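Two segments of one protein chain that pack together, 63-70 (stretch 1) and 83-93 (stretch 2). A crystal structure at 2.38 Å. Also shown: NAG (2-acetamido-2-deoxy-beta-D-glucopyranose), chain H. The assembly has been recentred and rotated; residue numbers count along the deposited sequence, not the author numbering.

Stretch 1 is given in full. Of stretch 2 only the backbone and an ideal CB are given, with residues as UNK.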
# COMPACT_ATOMS: atom_id res chain seq x y z
N VAL A 63 4.48 2.07 0.43
CA VAL A 63 3.22 1.62 1.03
C VAL A 63 2.81 2.71 2.01
O VAL A 63 3.63 3.11 2.84
CB VAL A 63 3.37 0.27 1.75
CG1 VAL A 63 2.16 -0.04 2.63
CG2 VAL A 63 3.55 -0.81 0.74
N VAL A 64 1.57 3.19 1.90
CA VAL A 64 0.98 4.15 2.85
C VAL A 64 -0.03 3.42 3.72
O VAL A 64 -0.91 2.73 3.19
CB VAL A 64 0.32 5.32 2.10
CG1 VAL A 64 -0.37 6.26 3.08
CG2 VAL A 64 1.35 6.09 1.27
N VAL A 65 0.08 3.54 5.05
CA VAL A 65 -0.91 3.00 5.98
C VAL A 65 -1.70 4.17 6.57
O VAL A 65 -1.14 5.04 7.25
CB VAL A 65 -0.28 2.17 7.11
CG1 VAL A 65 -1.37 1.62 8.02
CG2 VAL A 65 0.57 1.05 6.54
N LYS A 66 -3.02 4.16 6.35
CA LYS A 66 -3.89 5.29 6.69
C LYS A 66 -4.90 4.84 7.74
O LYS A 66 -5.72 3.95 7.50
CB LYS A 66 -4.60 5.81 5.44
CG LYS A 66 -4.71 7.33 5.36
CD LYS A 66 -5.04 7.82 3.94
CE LYS A 66 -6.54 7.84 3.63
NZ LYS A 66 -6.84 7.95 2.14
N THR A 67 -4.83 5.44 8.92
CA THR A 67 -5.94 5.35 9.85
C THR A 67 -6.65 6.70 9.87
O THR A 67 -6.37 7.58 9.05
CB THR A 67 -5.45 4.91 11.22
OG1 THR A 67 -6.49 5.11 12.18
CG2 THR A 67 -4.19 5.66 11.62
N GLY A 68 -7.59 6.86 10.80
CA GLY A 68 -8.44 8.04 10.82
C GLY A 68 -7.73 9.32 11.21
O GLY A 68 -8.22 10.41 10.89
N THR A 69 -6.57 9.21 11.86
CA THR A 69 -5.85 10.35 12.39
C THR A 69 -4.42 10.50 11.90
O THR A 69 -3.84 11.57 12.08
CB THR A 69 -5.84 10.30 13.92
OG1 THR A 69 -5.53 8.97 14.34
CG2 THR A 69 -7.20 10.70 14.48
N SER A 70 -3.82 9.46 11.30
CA SER A 70 -2.47 9.60 10.79
C SER A 70 -2.35 8.91 9.43
O SER A 70 -3.30 8.30 8.93
CB SER A 70 -1.42 9.06 11.76
OG SER A 70 -1.83 7.84 12.35
N UNK A 83 3.27 -3.82 13.53
CA UNK A 83 1.87 -4.07 13.88
C UNK A 83 1.20 -2.74 14.18
O UNK A 83 1.54 -2.10 15.17
CB UNK A 83 1.75 -5.02 15.07
N UNK A 84 0.25 -2.33 13.36
CA UNK A 84 -0.35 -1.01 13.46
C UNK A 84 -1.85 -1.13 13.72
O UNK A 84 -2.49 -2.13 13.38
CB UNK A 84 -0.09 -0.20 12.19
N UNK A 85 -2.39 -0.09 14.33
CA UNK A 85 -3.70 -0.16 14.96
C UNK A 85 -4.51 1.06 14.54
O UNK A 85 -4.06 2.20 14.73
CB UNK A 85 -3.58 -0.24 16.48
N UNK A 86 -5.68 0.82 13.96
CA UNK A 86 -6.56 1.90 13.54
C UNK A 86 -7.24 2.57 14.74
O UNK A 86 -7.60 1.91 15.72
CB UNK A 86 -7.61 1.37 12.57
N UNK A 87 -7.43 3.88 14.64
CA UNK A 87 -8.07 4.62 15.72
C UNK A 87 -9.60 4.53 15.64
O UNK A 87 -10.27 4.49 16.67
CB UNK A 87 -7.63 6.08 15.68
N UNK A 88 -10.15 4.47 14.44
CA UNK A 88 -11.54 4.12 14.23
C UNK A 88 -11.69 2.71 13.70
O UNK A 88 -10.84 1.84 13.94
CB UNK A 88 -12.20 5.11 13.27
N UNK A 89 -12.76 2.47 12.96
CA UNK A 89 -13.03 1.13 12.49
C UNK A 89 -12.58 0.89 11.05
O UNK A 89 -12.78 -0.21 10.54
CB UNK A 89 -14.53 0.84 12.62
N UNK A 90 -11.98 1.88 10.38
CA UNK A 90 -11.49 1.69 9.02
C UNK A 90 -9.97 1.86 8.98
O UNK A 90 -9.43 2.86 9.48
CB UNK A 90 -12.17 2.67 8.06
N UNK A 91 -9.28 0.89 8.39
CA UNK A 91 -7.86 0.97 8.09
C UNK A 91 -7.66 0.78 6.59
O UNK A 91 -8.14 -0.20 6.02
CB UNK A 91 -7.07 -0.07 8.88
N UNK A 92 -6.93 1.71 5.95
CA UNK A 92 -6.67 1.67 4.52
C UNK A 92 -5.18 1.50 4.27
O UNK A 92 -4.36 2.21 4.86
CB UNK A 92 -7.19 2.94 3.84
N UNK A 93 -4.82 0.55 3.40
CA UNK A 93 -3.44 0.24 3.03
C UNK A 93 -3.28 0.49 1.53
O UNK A 93 -3.91 -0.19 0.72
CB UNK A 93 -3.08 -1.20 3.39
C1 NAG H . -2.41 -1.70 19.05
C2 NAG H . -2.28 -2.80 20.14
C3 NAG H . -1.10 -2.50 21.08
C4 NAG H . 0.19 -2.33 20.28
C5 NAG H . 0.03 -1.21 19.26
C6 NAG H . 1.24 -1.05 18.38
C7 NAG H . -3.97 -4.10 21.40
C8 NAG H . -5.28 -4.02 22.13
N2 NAG H . -3.52 -2.94 20.89
O3 NAG H . -0.94 -3.52 22.06
O4 NAG H . 1.28 -2.05 21.15
O5 NAG H . -1.09 -1.48 18.40
O6 NAG H . 1.37 0.26 17.86
O7 NAG H . -3.34 -5.15 21.30

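Position 83 lies beyond the reach of stretch 1, with nothing of it within 5.5 Å of the ideal CB, and its extended backbone (phi/psi -136/114) admits almost any strand residue. It is Thr 83, chi1 m. At position 84 the CA-to-CB bond points toward stretch 1, and the ideal CB sits 4.7 Å from CG1 of Val 65. A methyl group offers nothing to a polar partner, so leucine, isoleucine, valine or methionine would all suit. The residue is Leu 84; with chi1 m and chi2 t, its CD1 comes within 3.8 Å of Val 65 CG1.

Position 85 points away from stretch 1, but the sugar lies on that side, its C1, which lacks an O1, 3.2 Å from the ideal CB of position 85. An N-linked glycan calls for asparagine, and Asn 85 it is: ND2 is bonded covalently to NAG C1 at 1.5 Å. The Asn-X-Ser/Thr sequon then favours serine or threonine at position 87.

At position 86 the CB points sideways, 3.9 Å from Thr 67 OG1, where a small residue such as alanine or serine would fit. Ser 86 fills it, and its OG hydrogen-bonds elsewhere in the structure.

Position 87 points toward stretch 1, its ideal CB 3.8 Å from both Thr 67 OG1 and Thr 69 OG1. Its backbone already engages stretch 1, since the amide N donates to Thr 67 OG1 at 2.9 Å with a nearly straight angle of 174°. Two hydroxyls nearby favour a short polar side chain, serine, threonine or perhaps asparagine, and the sequon narrows this to the first two. Thr 87, chi1 p, brings its OG1 to 3.1 Å from Thr 67 OG1 and into a weak hydrogen bond of 3.3 Å with Thr 69 OG1.

Position 88 has phi/psi of -104/-152 and room for a CB, so stretch 1 does not demand the deposited Gly 88. Position 89 is out of reach and could hold many polar residues; it is Asn 89, chi1 p.

From position 90 the chain runs antiparallel to strand 63-66. The CB at 90 points sideways with no part of stretch 1 within 5.5 Å, so a beta-branched residue is plausible but not required; it is Val 90. Position 91 also points sideways, but a long, flexible apolar chain could extend to Val 65. Met 91 does so, its SD 3.8 Å from Val 65 CG1.

Position 92 pairs with Lys 66 through two backbone hydrogen bonds, Lys 66 N to O of position 92 (2.8 Å) and N of position 92 to Lys 66 O (3.0 Å). Its CB shares a sheet face with the lysine, inviting an acid, though glutamine or threonine could also serve. Glu 92 reaches out so that OE1 forms a salt bridge with Lys 66 NZ at 3.3 Å, a weak hydrogen bond.

Position 93 shares the face of Val 65, near the methyls of Val 63, and suits valine or isoleucine. Val 93, chi1 t, sets CG1 4.1 Å from Val 63 CG1.

Stretch 2, residues 83-93: TLNSTGNVMEV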
# COMPACT_ATOMS: atom_id res chain seq x y z
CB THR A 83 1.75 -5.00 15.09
OG1 THR A 83 2.37 -6.26 14.83
CG2 THR A 83 0.28 -5.21 15.43
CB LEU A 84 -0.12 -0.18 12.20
CG LEU A 84 1.32 -0.13 11.69
CD1 LEU A 84 1.41 0.79 10.49
CD2 LEU A 84 2.32 0.32 12.76
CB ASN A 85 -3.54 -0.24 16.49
CG ASN A 85 -4.06 -1.54 17.04
OD1 ASN A 85 -5.00 -2.09 16.46
ND2 ASN A 85 -3.49 -2.08 18.15
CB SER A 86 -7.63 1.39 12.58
OG SER A 86 -8.50 0.48 13.24
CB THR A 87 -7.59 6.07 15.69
OG1 THR A 87 -7.88 6.65 14.42
CG2 THR A 87 -6.09 6.10 15.89
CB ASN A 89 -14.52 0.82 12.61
CG ASN A 89 -15.37 1.84 11.93
OD1 ASN A 89 -14.94 2.97 11.69
ND2 ASN A 89 -16.61 1.46 11.62
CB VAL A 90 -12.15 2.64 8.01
CG1 VAL A 90 -12.02 2.05 6.65
CG2 VAL A 90 -13.63 2.82 8.32
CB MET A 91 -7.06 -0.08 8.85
CG MET A 91 -5.58 -0.08 8.50
SD MET A 91 -4.63 0.84 9.71
CE MET A 91 -4.43 -0.45 10.91
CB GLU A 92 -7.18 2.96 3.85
CG GLU A 92 -8.63 3.27 4.21
CD GLU A 92 -9.25 4.38 3.38
OE1 GLU A 92 -8.53 5.23 2.83
OE2 GLU A 92 -10.49 4.39 3.26
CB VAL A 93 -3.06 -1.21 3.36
CG1 VAL A 93 -1.66 -1.52 2.85
CG2 VAL A 93 -3.13 -1.46 4.84
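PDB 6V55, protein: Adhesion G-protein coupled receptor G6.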